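Manganese-containing pseudocatalase (PDB 2V8U) breaks hydrogen peroxide down to water and oxygen, using a pair of manganese ions in each subunit. Local coordinates at the interface of chains A and B and the interface of chains A and C. Coordinates in Å, arbitrary orientation; residue numbers count along the deposited sequence, not the author numbering. Chains: chain A/B/C, Manganese-containing pseudocatalase.

Contact 1: the interface of chains A and B. Residues chain A 164; chain B 116-120, 279-281.
The guanidinium of A:Arg164 takes backbone oxygens from two segments of chain B at its edge, in its own plane: the carbonyl of B:Ile117 by NH1 and that of B:Glu280 by NH2. The ring of B:Phe281 lies nearly parallel to it but is displaced along the arginine, and its CE2 rests 4.0 Å from the arginine CG. One face of that ring carries the carbonyl O of B:Ala279, offset toward the rim. The ring of B:Phe116 meets B:Glu280 OE2 at its edge.

Both hydrogen bonds are short and fairly straight. NH1 of A:Arg164 stands 2.8 Å from B:Ile117 O, coming from above the carbonyl plane, 43° out of it. NH2 of A:Arg164 is also 2.8 Å from B:Glu280 O, with only a slight tilt from that carbonyl's plane. Gripped from both flanks through the N-H groups that point back toward the NE side, the flat guanidinium is held against swinging about the CD-NE bond. The side chain of B:Glu280 adds a longer salt bridge, OE1 to A:Arg164 NE at 3.6 Å. Its chain bends at chi2 (-74°), which carries the carboxylate across the arginine chain at about a right angle, the two planar groups 63° apart.

An arginine suits this place because its extended chain, straight from CG to NE, reaches far past helix 144-166, and its several N-H groups can serve diverging acceptors. Its CD sits 3.3 Å from B:Phe116 O and as near to B:Ile117 O, at the C-terminal end of helix 114-117, where the local carbonyls would probably favour a positive charge. Cut back to an alanine, A:Arg164 would take away NH1 and NH2, the carbonyls of B:Ile117 and B:Glu280 would probably each lose a donor, and the B:Glu280 carboxylate its cationic neighbour.

By bridging helix 114-117 and the 3-10 helix 278-280 of the neighbouring subunit, A:Arg164 probably helps to hold two subunits of the deposited hexamer together.

Contact 2: the interface of chains A and C. Residues chain A 37, 41, 44-45, 133; chain C 37, 40-41, 74, 133.
A:Met37 and C:Met41, and in exchange A:Met41 and C:Met37, reach tip to tip across a two-fold axis. The methyl CE of A:Met37 lies 3.6 Å from the sulfur SD of C:Met41, and A:Met41 CE lies 3.8 Å from C:Met37 CE. The methyls of A:Met41 and C:Met41 also point at each other, but their modelled separation is too short to trust. The chains of A:Met37 and C:Met37 curl at chi2 and chi3 (-68° for chi3 in A:Met37), so that the methyl ends reach the partner. Methionine suits such a symmetric core: it is flexible, apolar and polarisable, and can adapt its tip to a copy of itself.

A sulfur-oxygen contact flanks this cluster. The phenol OH of A:Tyr45 approaches C:Met37 SD at 3.2 Å from the opposite direction, while C:Ile74 and A:Met44 fill in beside it with aliphatic carbon.

Aromatic packing completes the patch. A:Trp133 and C:Trp133 cross at about a right angle and meet at their benzo edges, CE3 to CE3 at 3.8 Å. CB of A:Met37 or C:Met37 lies over one face of its own chain's indole, toward the rim, and probably helps to position it.

Most of the patch rides on helix 36-49 of both chains, with helix 57-85 supplying C:Ile74 and a loop supplying A:Trp133 and C:Trp133. A:Met37 follows the manganese ligand A:Glu36 and C:Ile74 follows the ligand C:His73, so the interface lies against the metal-binding helical bundle.

Contact 1: the interface of chains A and B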
loop_
_atom_site.group_PDB
_atom_site.type_symbol
_atom_site.label_atom_id
_atom_site.label_comp_id
_atom_site.label_asym_id
_atom_site.label_seq_id
_atom_site.Cartn_x
_atom_site.Cartn_y
_atom_site.Cartn_z
ATOM N N ARG A 164 14.846 20.256 -7.777
ATOM C CA ARG A 164 15.583 19.066 -8.186
ATOM C C ARG A 164 15.111 18.571 -9.549
ATOM O O ARG A 164 15.922 18.209 -10.398
ATOM C CB ARG A 164 15.494 18.015 -7.104
ATOM C CG ARG A 164 16.267 18.401 -5.846
ATOM C CD ARG A 164 15.929 17.519 -4.655
ATOM N NE ARG A 164 16.766 17.889 -3.509
ATOM C CZ ARG A 164 16.668 17.341 -2.308
ATOM N NH1 ARG A 164 15.685 16.506 -2.042
ATOM N NH2 ARG A 164 17.536 17.674 -1.384
ATOM N N PHE B 116 17.261 11.122 -5.943
ATOM C CA PHE B 116 17.696 12.459 -6.315
ATOM C C PHE B 116 16.622 13.520 -6.138
ATOM O O PHE B 116 16.926 14.700 -6.151
ATOM C CB PHE B 116 18.200 12.438 -7.770
ATOM C CG PHE B 116 19.358 11.530 -7.948
ATOM C CD1 PHE B 116 20.629 11.977 -7.646
ATOM C CD2 PHE B 116 19.176 10.223 -8.341
ATOM C CE1 PHE B 116 21.723 11.117 -7.710
ATOM C CE2 PHE B 116 20.297 9.363 -8.397
ATOM C CZ PHE B 116 21.517 9.831 -8.051
ATOM N N ILE B 117 15.358 13.134 -6.013
ATOM C CA ILE B 117 14.233 14.044 -5.822
ATOM C C ILE B 117 13.851 14.080 -4.349
ATOM O O ILE B 117 13.872 15.137 -3.731
ATOM C CB ILE B 117 13.035 13.679 -6.721
ATOM C CG1 ILE B 117 13.433 13.678 -8.188
ATOM C CG2 ILE B 117 11.876 14.609 -6.421
ATOM C CD1 ILE B 117 12.391 13.084 -9.099
ATOM N N ALA B 118 13.430 12.979 -3.786
ATOM C CA ALA B 118 13.077 12.898 -2.386
ATOM C C ALA B 118 14.298 12.893 -1.505
ATOM O O ALA B 118 14.361 13.600 -0.486
ATOM C CB ALA B 118 12.279 11.652 -2.131
ATOM N N GLY B 119 15.271 12.079 -1.823
ATOM C CA GLY B 119 16.561 12.161 -1.166
ATOM C C GLY B 119 17.412 13.238 -1.779
ATOM O O GLY B 119 17.226 13.651 -2.924
ATOM N N GLY B 120 18.391 13.707 -1.013
ATOM C CA GLY B 120 19.446 14.562 -1.522
ATOM C C GLY B 120 20.597 13.715 -2.024
ATOM O O GLY B 120 21.705 13.802 -1.471
ATOM N N ALA B 279 23.890 20.655 -6.241
ATOM C CA ALA B 279 22.654 20.461 -7.024
ATOM C C ALA B 279 21.560 19.794 -6.185
ATOM O O ALA B 279 20.366 19.956 -6.452
ATOM C CB ALA B 279 22.941 19.620 -8.224
ATOM N N GLU B 280 21.924 19.046 -5.160
ATOM C CA GLU B 280 20.967 18.461 -4.239
ATOM C C GLU B 280 20.666 19.370 -3.057
ATOM O O GLU B 280 19.861 19.015 -2.198
ATOM C CB GLU B 280 21.428 17.073 -3.750
ATOM C CG GLU B 280 21.660 16.023 -4.846
ATOM C CD GLU B 280 20.401 15.448 -5.483
ATOM O OE1 GLU B 280 19.267 15.775 -4.974
ATOM O OE2 GLU B 280 20.518 14.701 -6.464
ATOM N N PHE B 281 21.338 20.514 -2.975
ATOM C CA PHE B 281 21.137 21.438 -1.883
ATOM C C PHE B 281 21.493 20.786 -0.529
ATOM O O PHE B 281 20.879 21.058 0.496
ATOM C CB PHE B 281 19.733 22.062 -1.865
ATOM C CG PHE B 281 19.271 22.444 -3.233
ATOM C CD1 PHE B 281 19.890 23.453 -3.934
ATOM C CD2 PHE B 281 18.272 21.746 -3.871
ATOM C CE1 PHE B 281 19.528 23.763 -5.225
ATOM C CE2 PHE B 281 17.934 22.017 -5.181
ATOM C CZ PHE B 281 18.558 23.049 -5.856
#

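Contact 2: the interface of chains A and C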
loop_
_atom_site.group_PDB
_atom_site.type_symbol
_atom_site.label_atom_id
_atom_site.label_comp_id
_atom_site.label_asym_id
_atom_site.label_seq_id
_atom_site.Cartn_x
_atom_site.Cartn_y
_atom_site.Cartn_z
ATOM N N MET A 37 -0.810 17.450 -6.003
ATOM C CA MET A 37 -1.949 16.763 -5.387
ATOM C C MET A 37 -1.919 16.913 -3.879
ATOM O O MET A 37 -2.979 16.993 -3.252
ATOM C CB MET A 37 -1.953 15.275 -5.762
ATOM C CG MET A 37 -2.468 14.986 -7.114
ATOM S SD MET A 37 -4.268 15.126 -7.254
ATOM C CE MET A 37 -4.790 13.737 -6.238
ATOM N N MET A 41 -4.745 18.757 -1.786
ATOM C CA MET A 41 -5.655 18.011 -0.931
ATOM C C MET A 41 -5.478 18.362 0.551
ATOM O O MET A 41 -6.446 18.353 1.316
ATOM C CB MET A 41 -5.603 16.523 -1.177
ATOM C CG MET A 41 -6.193 16.127 -2.534
ATOM S SD MET A 41 -7.955 16.488 -2.654
ATOM C CE MET A 41 -8.295 16.169 -4.207
ATOM N N MET A 44 -7.425 21.670 0.741
ATOM C CA MET A 44 -8.845 21.428 0.497
ATOM C C MET A 44 -9.479 20.821 1.754
ATOM O O MET A 44 -10.496 21.336 2.256
ATOM C CB MET A 44 -9.027 20.521 -0.705
ATOM C CG MET A 44 -10.417 20.423 -1.192
ATOM S SD MET A 44 -11.134 21.947 -1.786
ATOM C CE MET A 44 -10.296 22.156 -3.176
ATOM N N TYR A 45 -8.922 19.734 2.284
ATOM C CA TYR A 45 -9.508 19.102 3.456
ATOM C C TYR A 45 -9.391 19.995 4.695
ATOM O O TYR A 45 -10.331 20.059 5.487
ATOM C CB TYR A 45 -8.944 17.712 3.685
ATOM C CG TYR A 45 -9.612 16.702 2.807
ATOM C CD1 TYR A 45 -10.690 16.009 3.231
ATOM C CD2 TYR A 45 -9.234 16.521 1.468
ATOM C CE1 TYR A 45 -11.386 15.129 2.425
ATOM C CE2 TYR A 45 -9.905 15.666 0.634
ATOM C CZ TYR A 45 -10.978 14.943 1.114
ATOM O OH TYR A 45 -11.678 14.056 0.302
ATOM N N TRP A 133 -0.573 8.390 -5.716
ATOM C CA TRP A 133 -0.830 9.351 -4.652
ATOM C C TRP A 133 -1.776 8.733 -3.640
ATOM O O TRP A 133 -2.692 7.998 -4.021
ATOM C CB TRP A 133 -1.452 10.622 -5.260
ATOM C CG TRP A 133 -1.571 11.729 -4.271
ATOM C CD1 TRP A 133 -0.616 12.650 -3.961
ATOM C CD2 TRP A 133 -2.682 12.015 -3.389
ATOM N NE1 TRP A 133 -1.042 13.485 -2.968
ATOM C CE2 TRP A 133 -2.308 13.115 -2.598
ATOM C CE3 TRP A 133 -3.949 11.435 -3.198
ATOM C CZ2 TRP A 133 -3.132 13.633 -1.602
ATOM C CZ3 TRP A 133 -4.789 11.959 -2.241
ATOM C CH2 TRP A 133 -4.376 13.051 -1.452
ATOM N N MET C 37 -14.275 11.112 -3.953
ATOM C CA MET C 37 -12.907 11.354 -4.393
ATOM C C MET C 37 -12.628 10.627 -5.709
ATOM O O MET C 37 -11.896 11.142 -6.563
ATOM C CB MET C 37 -11.894 10.907 -3.365
ATOM C CG MET C 37 -11.697 11.870 -2.234
ATOM S SD MET C 37 -10.777 13.349 -2.686
ATOM C CE MET C 37 -9.155 12.640 -2.931
ATOM N N LEU C 40 -14.630 12.344 -8.651
ATOM C CA LEU C 40 -13.890 13.584 -8.866
ATOM C C LEU C 40 -12.603 13.341 -9.642
ATOM O O LEU C 40 -12.359 13.985 -10.668
ATOM C CB LEU C 40 -13.543 14.240 -7.512
ATOM C CG LEU C 40 -12.536 15.386 -7.594
ATOM C CD1 LEU C 40 -13.031 16.526 -8.450
ATOM C CD2 LEU C 40 -12.197 15.843 -6.187
ATOM N N MET C 41 -11.739 12.487 -9.132
ATOM C CA MET C 41 -10.400 12.410 -9.698
ATOM C C MET C 41 -10.372 11.678 -11.029
ATOM O O MET C 41 -9.569 11.994 -11.910
ATOM C CB MET C 41 -9.433 11.772 -8.678
ATOM C CG MET C 41 -9.151 12.642 -7.470
ATOM S SD MET C 41 -8.022 14.011 -7.816
ATOM C CE MET C 41 -8.328 15.033 -6.410
ATOM N N ILE C 74 -17.247 16.179 -2.945
ATOM C CA ILE C 74 -16.343 15.861 -1.846
ATOM C C ILE C 74 -16.569 16.829 -0.700
ATOM O O ILE C 74 -16.523 16.455 0.464
ATOM C CB ILE C 74 -14.845 15.742 -2.247
ATOM C CG1 ILE C 74 -14.221 17.032 -2.762
ATOM C CG2 ILE C 74 -14.623 14.586 -3.210
ATOM C CD1 ILE C 74 -12.671 17.013 -2.709
ATOM N N TRP C 133 -7.567 6.905 0.447
ATOM C CA TRP C 133 -7.846 6.975 -0.990
ATOM C C TRP C 133 -6.535 6.895 -1.755
ATOM O O TRP C 133 -5.541 7.469 -1.338
ATOM C CB TRP C 133 -8.585 8.292 -1.285
ATOM C CG TRP C 133 -9.080 8.353 -2.715
ATOM C CD1 TRP C 133 -10.271 7.865 -3.170
ATOM C CD2 TRP C 133 -8.379 8.856 -3.857
ATOM N NE1 TRP C 133 -10.362 8.038 -4.525
ATOM C CE2 TRP C 133 -9.221 8.639 -4.974
ATOM C CE3 TRP C 133 -7.137 9.458 -4.047
ATOM C CZ2 TRP C 133 -8.849 8.998 -6.267
ATOM C CZ3 TRP C 133 -6.762 9.811 -5.344
ATOM C CH2 TRP C 133 -7.609 9.570 -6.433
#

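Contact 1 and contact 2 lie about 27 Å apart, measured between the centres of their C-alpha atoms, and have no residue in common. Chain A takes part in both and thereby joins chains B and C. Contact 1 uses its helix 144-166, contact 2 its helix 36-49 and the loop holding A:Trp133. Both helices also carry manganese ligands, A:Glu155 and A:Glu36 respectively. Contact 1 belongs to an interface that is not an exact two-fold, whereas the interface of contact 2 is two-fold symmetric. Two different pairings, seen here through a polar patch and a patch of mostly methionine and aromatic packing, probably help build the deposited six-subunit assembly.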